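Local coordinates for protein putative adhesin (Komagataella phaffii, PDB 5FX8) that is a putative cell-wall adhesin, here its N-terminal part, that may mediate cell-cell interaction through salt bridges and hydrogen bonds with other proteins, at residues F2-I7 and F29-A34; T102-V107 and A312-F317; S233-E238 and S250-L255. All coordinates share one frame; numbering follows the deposited sequence.

Contact 1 of 3, residues F2-I7 and F29-A34; sequences FPISDI and FVFSTA
I4 and F31 lie side by side with their side chains pointing the same way, CG1 of I4 being 3.8 Å from CE2 of F31. P3 meets the same ring at its edge, near the ring plane, its CG 4.0 Å from CD2 of F31. At the next non-hydrogen-bonded pair, I7 crosses F29 obliquely: CG1, CG2 and CD1 all gather at the CD2-CE2 side of that ring. At the N-terminal end F2 reaches T33, its CZ 3.5 Å from the T33 methyl CG2 and the two side chains crossing at about a right angle. CG of F2 is anti to the backbone N (chi1 179°), and CB of P3 lies over the ring centre on one face.

In the first cohesin-like domain, strand 4-11 pairs antiparallel with strand 25-31, which in turn pairs with strand 101-114; I4-F31 and I7-F29 are non-hydrogen-bonded pairs. Three amide bonds tie the two segments: S32 N to P3 O at 3.1 Å, arriving nearly along the C=O axis, S5 N to V30 O, and V30 N to D6 O. A cis peptide bond precedes P3, just before the strand begins at I4. OG of S5 lies 3.3 Å from CG1 of V30; chi1 of 53° sets this hydroxyl between the backbone N and the carbonyl carbon of its own residue.

Beyond this shell, F92 meets both F29 and F31 edge-to-face, while V48 of strand 45-49 packs on I4, I7 and F29. The hydroxyl of S32 and the amide N of T33 both bond to OE2 of E105 on the adjoining strand, which holds the chain where strand 25-31 has ended.

Contact 2 of 3, residues T102-V107 and A312-F317; sequences TDLEGV and AAFEAF
Strand 102-107 pairs antiparallel with 316-317 and 312-314, on the two sides of a corner at E315: L104 faces F317 and E105 faces A316, but between E105 and G106 the register slips by one, so that E315 and A316 both face E105 in a classic beta bulge. The carbonyl of E105 therefore accepts two amides: E315 N at 2.6 Å and A316 N at 3.2 Å, the latter in the carbonyl plane on a lone pair. E105 N returns a bond to A316 O, and beyond the bulge V107 N bonds to A313 O at 3.0 Å.

Among the side chains, L104 carries most of the apolar contact. Its CD2 stands 3.5 Å from CD1 of F314, the two side chains running at a slant to each other, and the same methyl is 3.8 Å from CD1 of F317. The F314 ring also has CD1 beside CA of G106, at 3.5 Å. G106 has no side chain, and its CA lies 3.8 Å from CA of F314. On the other face, CB and CG of E105 rest on the A316 methyl, while OE2 is taken up by S32 outside this pair of segments.

Strand 101-114 thus lies between two partners, strand 25-31 and strand 312-319. F314 also meets the F31 ring, and strand 77-84 contributes V78 to the cluster of L104, F314 and F317. A313 and F314 continue by backbone bonds to F71 of the parallel strand 68-72.

Contact 3 of 3, residues S233-E238 and S250-L255; sequences SGLPVE and SFAGEL
The glutamate E238 lies against A252 from CG to OE2. Starting at the backbone, CB of E238 lies 3.8 Å from CB of S250. CG, anti to the carbonyl carbon (chi1 -53°), comes to 3.4 Å from the backbone N of A252 and close to its methyl. The chain runs on extended, and CD reaches 3.3 Å from CB of A252, with OE2 also beside that methyl. The other oxygen, OE1, comes near F251 O, a pair of acceptors that cannot bond to each other; OE1 is hydrogen-bonded instead to ND2 of N178 of strand 176-186, which lies beyond strand 246-252.

V237 and F251 point to one face of the sheet, CG2 of V237 being 3.9 Å from CE1 of F251. P236 lies beside the ring, its side chain pointing the same way as that of F251, and its CB sits in the ring plane at the edge, 3.8 Å from CD1 of F251. V237 and F251 form an antiparallel non-hydrogen-bonded pair, flanked by two backbone bonds: A252 N to P236 O at 2.8 Å, lying in the carbonyl plane, and E238 N to S250 O at 2.8 Å, with the donor 49° above the carbonyl plane. A cis peptide bond precedes P236, where the loop leads into the strand.

The arrangement is the open end of the beta hairpin of strands 237-242 and 246-252 in the second cohesin-like domain. The loops here also meet a neighbouring chain of linoleate 11-lipoxygenase: E254 forms a salt bridge with R403 of that chain, and H402 of that chain packs on L235 and P236. Within the domain, Y197 of strand 189-200 meets F251 edge-to-face, and strand 176-186 flanks strand 246-252 through I179 and N178.

In the fold
Contacts 1 and 2 are neighbours in one mixed sheet, their centres about 10 Å apart: strand 25-31 of contact 1 lies beside strand 101-114 of contact 2. Their backbones meet at F31 N and G106 O, 2.7 Å apart, and the side chain of E105 reaches across from contact 2 to contact 1. The C-terminal segment 312-317 thus returns to the sheet begun by the N-terminal strand. Contact 3 belongs to the second cohesin-like domain, on the opposite side of the chain's centre; its nearest atoms are about 39 Å from contact 1 and about 40 Å from contact 2. Contact 3, unlike the other two, meets the lipoxygenase chain.

Contact 1 of 3, residues F2-I7 and F29-A34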
ATOM      1  N   PHE C   2     -20.533  65.853 -49.731  1.00 39.01           N
ATOM      2  CA  PHE C   2     -20.355  67.027 -48.882  1.00 40.16           C
ATOM      3  C   PHE C   2     -21.688  67.428 -48.264  1.00 40.27           C
ATOM      4  O   PHE C   2     -22.711  67.444 -48.938  1.00 42.31           O
ATOM      5  CB  PHE C   2     -19.767  68.183 -49.683  1.00 41.59           C
ATOM      6  CG  PHE C   2     -19.563  69.432 -48.893  1.00 43.28           C
ATOM      7  CD1 PHE C   2     -20.593  70.337 -48.707  1.00 47.31           C
ATOM      8  CD2 PHE C   2     -18.338  69.716 -48.353  1.00 45.07           C
ATOM      9  CE1 PHE C   2     -20.398  71.470 -47.976  1.00 51.23           C
ATOM     10  CE2 PHE C   2     -18.136  70.860 -47.635  1.00 46.30           C
ATOM     11  CZ  PHE C   2     -19.163  71.736 -47.448  1.00 49.46           C
ATOM     12  N   PRO C   3     -21.681  67.764 -46.978  1.00 37.22           N
ATOM     13  CA  PRO C   3     -20.523  67.880 -46.097  1.00 37.99           C
ATOM     14  C   PRO C   3     -20.104  66.593 -45.358  1.00 36.24           C
ATOM     15  O   PRO C   3     -19.470  66.673 -44.313  1.00 33.20           O
ATOM     16  CB  PRO C   3     -20.989  68.930 -45.105  1.00 41.51           C
ATOM     17  CG  PRO C   3     -22.446  68.668 -44.991  1.00 38.76           C
ATOM     18  CD  PRO C   3     -22.904  68.274 -46.344  1.00 39.30           C
ATOM     19  N   ILE C   4     -20.425  65.414 -45.877  1.00 34.15           N
ATOM     20  CA  ILE C   4     -19.890  64.205 -45.264  1.00 33.34           C
ATOM     21  C   ILE C   4     -18.424  64.085 -45.639  1.00 32.53           C
ATOM     22  O   ILE C   4     -18.089  64.033 -46.826  1.00 42.85           O
ATOM     23  CB  ILE C   4     -20.667  62.968 -45.713  1.00 36.23           C
ATOM     24  CG1 ILE C   4     -22.075  62.994 -45.144  1.00 30.56           C
ATOM     25  CG2 ILE C   4     -19.922  61.714 -45.311  1.00 31.59           C
ATOM     26  CD1 ILE C   4     -22.863  61.817 -45.530  1.00 29.05           C
ATOM     27  N   SER C   5     -17.544  64.042 -44.637  1.00 29.78           N
ATOM     28  CA  SER C   5     -16.109  63.908 -44.876  1.00 29.73           C
ATOM     29  C   SER C   5     -15.590  62.493 -44.699  1.00 33.31           C
ATOM     30  O   SER C   5     -14.495  62.182 -45.183  1.00 30.00           O
ATOM     31  CB  SER C   5     -15.313  64.831 -43.946  1.00 29.80           C
ATOM     32  OG  SER C   5     -15.666  64.648 -42.589  1.00 29.86           O
ATOM     33  N   ASP C   6     -16.338  61.641 -44.007  1.00 33.89           N
ATOM     34  CA  ASP C   6     -15.872  60.312 -43.672  1.00 27.04           C
ATOM     35  C   ASP C   6     -17.032  59.506 -43.121  1.00 26.39           C
ATOM     36  O   ASP C   6     -17.984  60.071 -42.578  1.00 23.16           O
ATOM     37  CB  ASP C   6     -14.748  60.361 -42.650  1.00 28.06           C
ATOM     38  CG  ASP C   6     -13.915  59.151 -42.708  1.00 29.34           C
ATOM     39  OD1 ASP C   6     -14.126  58.379 -43.670  1.00 36.18           O
ATOM     40  OD2 ASP C   6     -13.053  58.986 -41.832  1.00 29.36           O
ATOM     41  N   ILE C   7     -16.940  58.186 -43.289  1.00 23.71           N
ATOM     42  CA  ILE C   7     -17.857  57.218 -42.698  1.00 24.25           C
ATOM     43  C   ILE C   7     -17.010  56.090 -42.102  1.00 27.30           C
ATOM     44  O   ILE C   7     -16.301  55.386 -42.830  1.00 30.02           O
ATOM     45  CB  ILE C   7     -18.871  56.668 -43.720  1.00 24.73           C
ATOM     46  CG1 ILE C   7     -19.704  57.791 -44.330  1.00 26.96           C
ATOM     47  CG2 ILE C   7     -19.821  55.706 -43.070  1.00 20.05           C
ATOM     48  CD1 ILE C   7     -20.647  57.334 -45.433  1.00 24.55           C
ATOM     49  N   PHE C  29     -21.103  58.907 -39.068  1.00 25.97           N
ATOM     50  CA  PHE C  29     -21.151  59.789 -40.231  1.00 21.34           C
ATOM     51  C   PHE C  29     -20.566  61.128 -39.815  1.00 19.90           C
ATOM     52  O   PHE C  29     -21.196  61.878 -39.077  1.00 25.93           O
ATOM     53  CB  PHE C  29     -22.582  59.930 -40.754  1.00 19.23           C
ATOM     54  CG  PHE C  29     -23.167  58.646 -41.243  1.00 20.17           C
ATOM     55  CD1 PHE C  29     -23.836  57.797 -40.376  1.00 19.89           C
ATOM     56  CD2 PHE C  29     -23.015  58.262 -42.557  1.00 21.34           C
ATOM     57  CE1 PHE C  29     -24.360  56.606 -40.807  1.00 17.02           C
ATOM     58  CE2 PHE C  29     -23.548  57.080 -43.006  1.00 20.39           C
ATOM     59  CZ  PHE C  29     -24.223  56.248 -42.121  1.00 21.57           C
ATOM     60  N   VAL C  30     -19.361  61.402 -40.249  1.00 22.21           N
ATOM     61  CA  VAL C  30     -18.651  62.608 -39.864  1.00 23.75           C
ATOM     62  C   VAL C  30     -19.055  63.731 -40.804  1.00 26.21           C
ATOM     63  O   VAL C  30     -19.070  63.549 -42.024  1.00 27.66           O
ATOM     64  CB  VAL C  30     -17.133  62.376 -39.896  1.00 24.60           C
ATOM     65  CG1 VAL C  30     -16.364  63.633 -39.505  1.00 24.73           C
ATOM     66  CG2 VAL C  30     -16.790  61.254 -38.977  1.00 22.63           C
ATOM     67  N   PHE C  31     -19.380  64.888 -40.233  1.00 27.78           N
ATOM     68  CA  PHE C  31     -19.773  66.077 -40.975  1.00 27.26           C
ATOM     69  C   PHE C  31     -18.775  67.183 -40.692  1.00 30.69           C
ATOM     70  O   PHE C  31     -18.505  67.494 -39.532  1.00 30.84           O
ATOM     71  CB  PHE C  31     -21.172  66.538 -40.594  1.00 25.94           C
ATOM     72  CG  PHE C  31     -22.267  65.605 -41.020  1.00 26.11           C
ATOM     73  CD1 PHE C  31     -22.599  64.511 -40.258  1.00 22.91           C
ATOM     74  CD2 PHE C  31     -22.987  65.847 -42.165  1.00 27.50           C
ATOM     75  CE1 PHE C  31     -23.598  63.681 -40.631  1.00 21.42           C
ATOM     76  CE2 PHE C  31     -23.990  65.018 -42.537  1.00 24.27           C
ATOM     77  CZ  PHE C  31     -24.292  63.926 -41.764  1.00 24.51           C
ATOM     78  N   SER C  32     -18.233  67.773 -41.751  1.00 34.48           N
ATOM     79  CA  SER C  32     -17.256  68.841 -41.618  1.00 37.59           C
ATOM     80  C   SER C  32     -17.354  69.774 -42.813  1.00 40.15           C
ATOM     81  O   SER C  32     -17.902  69.429 -43.857  1.00 39.78           O
ATOM     82  CB  SER C  32     -15.831  68.299 -41.501  1.00 40.43           C
ATOM     83  OG  SER C  32     -14.890  69.353 -41.462  1.00 40.34           O
ATOM     84  N   THR C  33     -16.835  70.981 -42.632  1.00 45.54           N
ATOM     85  CA  THR C  33     -16.695  71.942 -43.711  1.00 45.24           C
ATOM     86  C   THR C  33     -15.320  72.578 -43.572  1.00 48.88           C
ATOM     87  O   THR C  33     -14.993  73.128 -42.520  1.00 54.43           O
ATOM     88  CB  THR C  33     -17.815  72.986 -43.665  1.00 45.83           C
ATOM     89  OG1 THR C  33     -17.944  73.493 -42.339  1.00 47.69           O
ATOM     90  CG2 THR C  33     -19.110  72.363 -44.004  1.00 44.85           C
ATOM     91  N   ALA C  34     -14.493  72.437 -44.602  1.00 54.09           N
ATOM     92  CA  ALA C  34     -13.217  73.137 -44.671  1.00 55.14           C
ATOM     93  C   ALA C  34     -12.907  73.688 -46.057  1.00 58.50           C
ATOM     94  O   ALA C  34     -11.916  74.405 -46.205  1.00 61.13           O
ATOM     95  CB  ALA C  34     -12.072  72.225 -44.219  1.00 53.45           C
TER

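Contact 2 of 3, residues T102-V107 and A312-F317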
ATOM      1  N   THR C 102     -23.564  77.814 -43.318  1.00 66.10           N
ATOM      2  CA  THR C 102     -22.172  78.148 -43.578  1.00 61.79           C
ATOM      3  C   THR C 102     -21.200  77.178 -42.917  1.00 64.34           C
ATOM      4  O   THR C 102     -20.171  76.839 -43.511  1.00 59.99           O
ATOM      5  CB  THR C 102     -21.880  79.564 -43.097  1.00 61.83           C
ATOM      6  OG1 THR C 102     -21.618  79.534 -41.694  1.00 63.57           O
ATOM      7  CG2 THR C 102     -23.077  80.436 -43.330  1.00 66.68           C
ATOM      8  N   ASP C 103     -21.498  76.730 -41.696  1.00 58.17           N
ATOM      9  CA  ASP C 103     -20.604  75.877 -40.931  1.00 53.77           C
ATOM     10  C   ASP C 103     -21.345  74.650 -40.433  1.00 48.95           C
ATOM     11  O   ASP C 103     -22.499  74.736 -40.007  1.00 49.44           O
ATOM     12  CB  ASP C 103     -20.002  76.621 -39.738  1.00 53.87           C
ATOM     13  CG  ASP C 103     -19.120  77.768 -40.156  1.00 59.64           C
ATOM     14  OD1 ASP C 103     -18.619  77.744 -41.300  1.00 56.90           O
ATOM     15  OD2 ASP C 103     -18.923  78.690 -39.338  1.00 64.26           O
ATOM     16  N   LEU C 104     -20.665  73.508 -40.469  1.00 45.80           N
ATOM     17  CA  LEU C 104     -21.236  72.260 -39.983  1.00 42.23           C
ATOM     18  C   LEU C 104     -20.107  71.387 -39.471  1.00 39.48           C
ATOM     19  O   LEU C 104     -19.233  71.007 -40.250  1.00 39.53           O
ATOM     20  CB  LEU C 104     -22.001  71.534 -41.086  1.00 40.41           C
ATOM     21  CG  LEU C 104     -23.411  71.014 -40.786  1.00 38.62           C
ATOM     22  CD1 LEU C 104     -23.624  69.657 -41.427  1.00 33.50           C
ATOM     23  CD2 LEU C 104     -23.740  70.975 -39.303  1.00 37.06           C
ATOM     24  N   GLU C 105     -20.129  71.063 -38.179  1.00 38.58           N
ATOM     25  CA  GLU C 105     -19.191  70.107 -37.603  1.00 37.11           C
ATOM     26  C   GLU C 105     -19.950  69.184 -36.669  1.00 35.40           C
ATOM     27  O   GLU C 105     -20.541  69.650 -35.693  1.00 34.50           O
ATOM     28  CB  GLU C 105     -18.065  70.802 -36.838  1.00 38.52           C
ATOM     29  CG  GLU C 105     -17.170  71.680 -37.668  1.00 40.01           C
ATOM     30  CD  GLU C 105     -16.403  70.917 -38.726  1.00 48.24           C
ATOM     31  OE1 GLU C 105     -16.212  69.688 -38.572  1.00 47.48           O
ATOM     32  OE2 GLU C 105     -15.992  71.562 -39.719  1.00 48.52           O
ATOM     33  N   GLY C 106     -19.911  67.885 -36.941  1.00 28.73           N
ATOM     34  CA  GLY C 106     -20.532  66.939 -36.034  1.00 30.10           C
ATOM     35  C   GLY C 106     -20.353  65.515 -36.505  1.00 25.91           C
ATOM     36  O   GLY C 106     -19.825  65.254 -37.585  1.00 26.66           O
ATOM     37  N   VAL C 107     -20.804  64.588 -35.668  1.00 21.68           N
ATOM     38  CA  VAL C 107     -20.781  63.167 -35.989  1.00 22.74           C
ATOM     39  C   VAL C 107     -22.152  62.573 -35.669  1.00 22.16           C
ATOM     40  O   VAL C 107     -22.613  62.635 -34.523  1.00 25.65           O
ATOM     41  CB  VAL C 107     -19.677  62.409 -35.223  1.00 21.33           C
ATOM     42  CG1 VAL C 107     -19.671  60.959 -35.668  1.00 19.95           C
ATOM     43  CG2 VAL C 107     -18.304  63.041 -35.412  1.00 18.57           C
ATOM     44  N   ALA C 312     -27.058  64.736 -29.409  1.00 27.40           N
ATOM     45  CA  ALA C 312     -26.195  65.905 -29.241  1.00 25.32           C
ATOM     46  C   ALA C 312     -24.948  65.720 -30.103  1.00 25.85           C
ATOM     47  O   ALA C 312     -23.843  65.479 -29.620  1.00 30.07           O
ATOM     48  CB  ALA C 312     -25.839  66.102 -27.778  1.00 25.65           C
ATOM     49  N   ALA C 313     -25.141  65.863 -31.410  1.00 25.54           N
ATOM     50  CA  ALA C 313     -24.180  65.360 -32.372  1.00 23.55           C
ATOM     51  C   ALA C 313     -23.302  66.420 -33.011  1.00 25.30           C
ATOM     52  O   ALA C 313     -22.241  66.073 -33.528  1.00 26.79           O
ATOM     53  CB  ALA C 313     -24.911  64.607 -33.476  1.00 25.42           C
ATOM     54  N   PHE C 314     -23.695  67.686 -33.005  1.00 27.70           N
ATOM     55  CA  PHE C 314     -22.982  68.707 -33.759  1.00 32.14           C
ATOM     56  C   PHE C 314     -22.344  69.748 -32.845  1.00 34.21           C
ATOM     57  O   PHE C 314     -22.981  70.259 -31.923  1.00 30.95           O
ATOM     58  CB  PHE C 314     -23.917  69.392 -34.756  1.00 31.17           C
ATOM     59  CG  PHE C 314     -24.350  68.503 -35.881  1.00 27.65           C
ATOM     60  CD1 PHE C 314     -23.589  68.392 -37.017  1.00 28.66           C
ATOM     61  CD2 PHE C 314     -25.507  67.767 -35.785  1.00 25.60           C
ATOM     62  CE1 PHE C 314     -23.980  67.583 -38.038  1.00 27.34           C
ATOM     63  CE2 PHE C 314     -25.892  66.947 -36.799  1.00 26.12           C
ATOM     64  CZ  PHE C 314     -25.129  66.856 -37.932  1.00 25.79           C
ATOM     65  N   GLU C 315     -21.083  70.072 -33.134  1.00 41.73           N
ATOM     66  CA  GLU C 315     -20.311  71.057 -32.386  1.00 47.93           C
ATOM     67  C   GLU C 315     -20.318  72.446 -33.010  1.00 41.84           C
ATOM     68  O   GLU C 315     -20.130  73.426 -32.290  1.00 43.05           O
ATOM     69  CB  GLU C 315     -18.855  70.600 -32.245  1.00 51.09           C
ATOM     70  CG  GLU C 315     -18.697  69.164 -31.783  1.00 66.21           C
ATOM     71  CD  GLU C 315     -17.326  68.876 -31.204  1.00 82.56           C
ATOM     72  OE1 GLU C 315     -16.372  68.664 -31.979  1.00 86.76           O
ATOM     73  OE2 GLU C 315     -17.208  68.853 -29.968  1.00 77.41           O
ATOM     74  N   ALA C 316     -20.491  72.560 -34.324  1.00 43.10           N
ATOM     75  CA  ALA C 316     -20.497  73.850 -35.001  1.00 41.39           C
ATOM     76  C   ALA C 316     -21.637  73.883 -35.991  1.00 42.28           C
ATOM     77  O   ALA C 316     -21.859  72.916 -36.721  1.00 41.07           O
ATOM     78  CB  ALA C 316     -19.202  74.131 -35.756  1.00 41.98           C
ATOM     79  N   PHE C 317     -22.334  75.011 -36.028  1.00 50.30           N
ATOM     80  CA  PHE C 317     -23.481  75.164 -36.908  1.00 49.68           C
ATOM     81  C   PHE C 317     -23.840  76.630 -37.070  1.00 48.91           C
ATOM     82  O   PHE C 317     -23.870  77.364 -36.080  1.00 54.35           O
ATOM     83  CB  PHE C 317     -24.659  74.393 -36.344  1.00 44.22           C
ATOM     84  CG  PHE C 317     -25.881  74.471 -37.179  1.00 44.09           C
ATOM     85  CD1 PHE C 317     -25.863  74.067 -38.492  1.00 45.18           C
ATOM     86  CD2 PHE C 317     -27.055  74.951 -36.646  1.00 49.75           C
ATOM     87  CE1 PHE C 317     -26.996  74.129 -39.262  1.00 46.63           C
ATOM     88  CE2 PHE C 317     -28.202  75.017 -37.410  1.00 48.94           C
ATOM     89  CZ  PHE C 317     -28.168  74.605 -38.728  1.00 49.72           C
TER

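Contact 3 of 3, residues S233-E238 and S250-L255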
ATOM      1  N   SER C 233     -26.170  19.951  -6.879  1.00 21.08           N
ATOM      2  CA  SER C 233     -25.162  19.456  -7.794  1.00 21.21           C
ATOM      3  C   SER C 233     -23.808  19.342  -7.101  1.00 19.14           C
ATOM      4  O   SER C 233     -23.471  20.119  -6.206  1.00 20.28           O
ATOM      5  CB  SER C 233     -25.095  20.338  -9.035  1.00 19.11           C
ATOM      6  OG  SER C 233     -24.997  21.681  -8.685  1.00 23.83           O
ATOM      7  N   GLY C 234     -23.054  18.325  -7.490  1.00 22.14           N
ATOM      8  CA  GLY C 234     -21.733  18.088  -6.970  1.00 19.87           C
ATOM      9  C   GLY C 234     -20.648  18.556  -7.913  1.00 16.68           C
ATOM     10  O   GLY C 234     -20.878  19.341  -8.839  1.00 16.27           O
ATOM     11  N   LEU C 235     -19.449  18.074  -7.666  1.00 14.16           N
ATOM     12  CA  LEU C 235     -18.310  18.548  -8.402  1.00 15.20           C
ATOM     13  C   LEU C 235     -18.507  18.307  -9.891  1.00 16.76           C
ATOM     14  O   LEU C 235     -19.077  17.297 -10.274  1.00 18.34           O
ATOM     15  CB  LEU C 235     -17.058  17.885  -7.876  1.00 14.20           C
ATOM     16  CG  LEU C 235     -16.694  18.427  -6.493  1.00 13.58           C
ATOM     17  CD1 LEU C 235     -15.593  17.602  -5.888  1.00 11.60           C
ATOM     18  CD2 LEU C 235     -16.270  19.878  -6.592  1.00 14.61           C
ATOM     19  N   PRO C 236     -18.027  19.225 -10.746  1.00 15.68           N
ATOM     20  CA  PRO C 236     -17.101  20.330 -10.526  1.00 16.53           C
ATOM     21  C   PRO C 236     -17.639  21.538  -9.782  1.00 18.70           C
ATOM     22  O   PRO C 236     -16.836  22.368  -9.404  1.00 19.82           O
ATOM     23  CB  PRO C 236     -16.727  20.728 -11.946  1.00 18.99           C
ATOM     24  CG  PRO C 236     -17.866  20.399 -12.719  1.00 15.47           C
ATOM     25  CD  PRO C 236     -18.356  19.115 -12.169  1.00 15.80           C
ATOM     26  N   VAL C 237     -18.947  21.631  -9.571  1.00 17.98           N
ATOM     27  CA  VAL C 237     -19.518  22.756  -8.837  1.00 18.23           C
ATOM     28  C   VAL C 237     -19.067  22.689  -7.384  1.00 20.09           C
ATOM     29  O   VAL C 237     -19.406  21.746  -6.669  1.00 20.45           O
ATOM     30  CB  VAL C 237     -21.046  22.742  -8.940  1.00 16.91           C
ATOM     31  CG1 VAL C 237     -21.657  23.794  -8.072  1.00 18.97           C
ATOM     32  CG2 VAL C 237     -21.449  22.969 -10.334  1.00 18.21           C
ATOM     33  N   GLU C 238     -18.324  23.700  -6.935  1.00 19.69           N
ATOM     34  CA  GLU C 238     -17.970  23.813  -5.526  1.00 21.94           C
ATOM     35  C   GLU C 238     -18.975  24.612  -4.704  1.00 23.01           C
ATOM     36  O   GLU C 238     -19.124  24.353  -3.507  1.00 20.42           O
ATOM     37  CB  GLU C 238     -16.610  24.481  -5.351  1.00 23.82           C
ATOM     38  CG  GLU C 238     -15.491  23.886  -6.103  1.00 25.86           C
ATOM     39  CD  GLU C 238     -14.169  24.490  -5.679  1.00 39.61           C
ATOM     40  OE1 GLU C 238     -13.775  25.552  -6.230  1.00 36.45           O
ATOM     41  OE2 GLU C 238     -13.531  23.906  -4.773  1.00 40.91           O
ATOM     42  N   SER C 250     -18.716  28.565  -8.255  1.00 22.71           N
ATOM     43  CA  SER C 250     -17.335  28.104  -8.150  1.00 22.97           C
ATOM     44  C   SER C 250     -17.162  26.711  -8.743  1.00 23.01           C
ATOM     45  O   SER C 250     -18.055  25.870  -8.674  1.00 20.54           O
ATOM     46  CB  SER C 250     -16.865  28.056  -6.707  1.00 27.33           C
ATOM     47  OG  SER C 250     -16.942  29.319  -6.124  1.00 25.44           O
ATOM     48  N   PHE C 251     -15.979  26.455  -9.271  1.00 20.40           N
ATOM     49  CA  PHE C 251     -15.693  25.186  -9.916  1.00 21.46           C
ATOM     50  C   PHE C 251     -14.331  24.668  -9.484  1.00 22.64           C
ATOM     51  O   PHE C 251     -13.369  25.425  -9.368  1.00 26.22           O
ATOM     52  CB  PHE C 251     -15.693  25.309 -11.435  1.00 22.47           C
ATOM     53  CG  PHE C 251     -17.045  25.472 -12.062  1.00 21.80           C
ATOM     54  CD1 PHE C 251     -17.836  24.366 -12.344  1.00 21.09           C
ATOM     55  CD2 PHE C 251     -17.496  26.727 -12.452  1.00 21.58           C
ATOM     56  CE1 PHE C 251     -19.065  24.512 -12.968  1.00 17.69           C
ATOM     57  CE2 PHE C 251     -18.719  26.876 -13.069  1.00 19.56           C
ATOM     58  CZ  PHE C 251     -19.501  25.770 -13.330  1.00 19.47           C
ATOM     59  N   ALA C 252     -14.250  23.375  -9.246  1.00 27.36           N
ATOM     60  CA  ALA C 252     -12.985  22.690  -9.020  1.00 26.17           C
ATOM     61  C   ALA C 252     -12.946  21.527  -9.979  1.00 22.25           C
ATOM     62  O   ALA C 252     -13.892  20.744 -10.042  1.00 28.64           O
ATOM     63  CB  ALA C 252     -12.845  22.181  -7.589  1.00 25.74           C
ATOM     64  N   GLY C 253     -11.891  21.428 -10.752  1.00 26.16           N
ATOM     65  CA  GLY C 253     -11.848  20.357 -11.719  1.00 25.43           C
ATOM     66  C   GLY C 253     -10.720  20.604 -12.683  1.00 28.16           C
ATOM     67  O   GLY C 253      -9.996  21.591 -12.596  1.00 28.15           O
ATOM     68  N   GLU C 254     -10.581  19.682 -13.589  1.00 28.90           N
ATOM     69  CA  GLU C 254      -9.469  19.688 -14.509  1.00 30.62           C
ATOM     70  C   GLU C 254     -10.011  20.175 -15.838  1.00 30.45           C
ATOM     71  O   GLU C 254     -10.789  19.484 -16.499  1.00 36.75           O
ATOM     72  CB  GLU C 254      -8.846  18.299 -14.611  1.00 34.29           C
ATOM     73  CG  GLU C 254      -8.365  17.698 -13.274  1.00 26.77           C
ATOM     74  CD  GLU C 254      -7.031  18.277 -12.796  1.00 29.92           C
ATOM     75  OE1 GLU C 254      -5.965  17.838 -13.276  1.00 35.60           O
ATOM     76  OE2 GLU C 254      -7.037  19.185 -11.952  1.00 27.86           O
ATOM     77  N   LEU C 255      -9.631  21.373 -16.216  1.00 33.42           N
ATOM     78  CA  LEU C 255     -10.014  21.900 -17.511  1.00 30.88           C
ATOM     79  C   LEU C 255      -8.855  21.638 -18.462  1.00 32.28           C
ATOM     80  O   LEU C 255      -7.755  22.165 -18.277  1.00 31.28           O
ATOM     81  CB  LEU C 255     -10.359  23.378 -17.403  1.00 30.64           C
ATOM     82  CG  LEU C 255     -11.291  23.902 -18.488  1.00 33.02           C
ATOM     83  CD1 LEU C 255     -12.619  23.188 -18.439  1.00 26.68           C
ATOM     84  CD2 LEU C 255     -11.446  25.383 -18.317  1.00 28.59           C
TER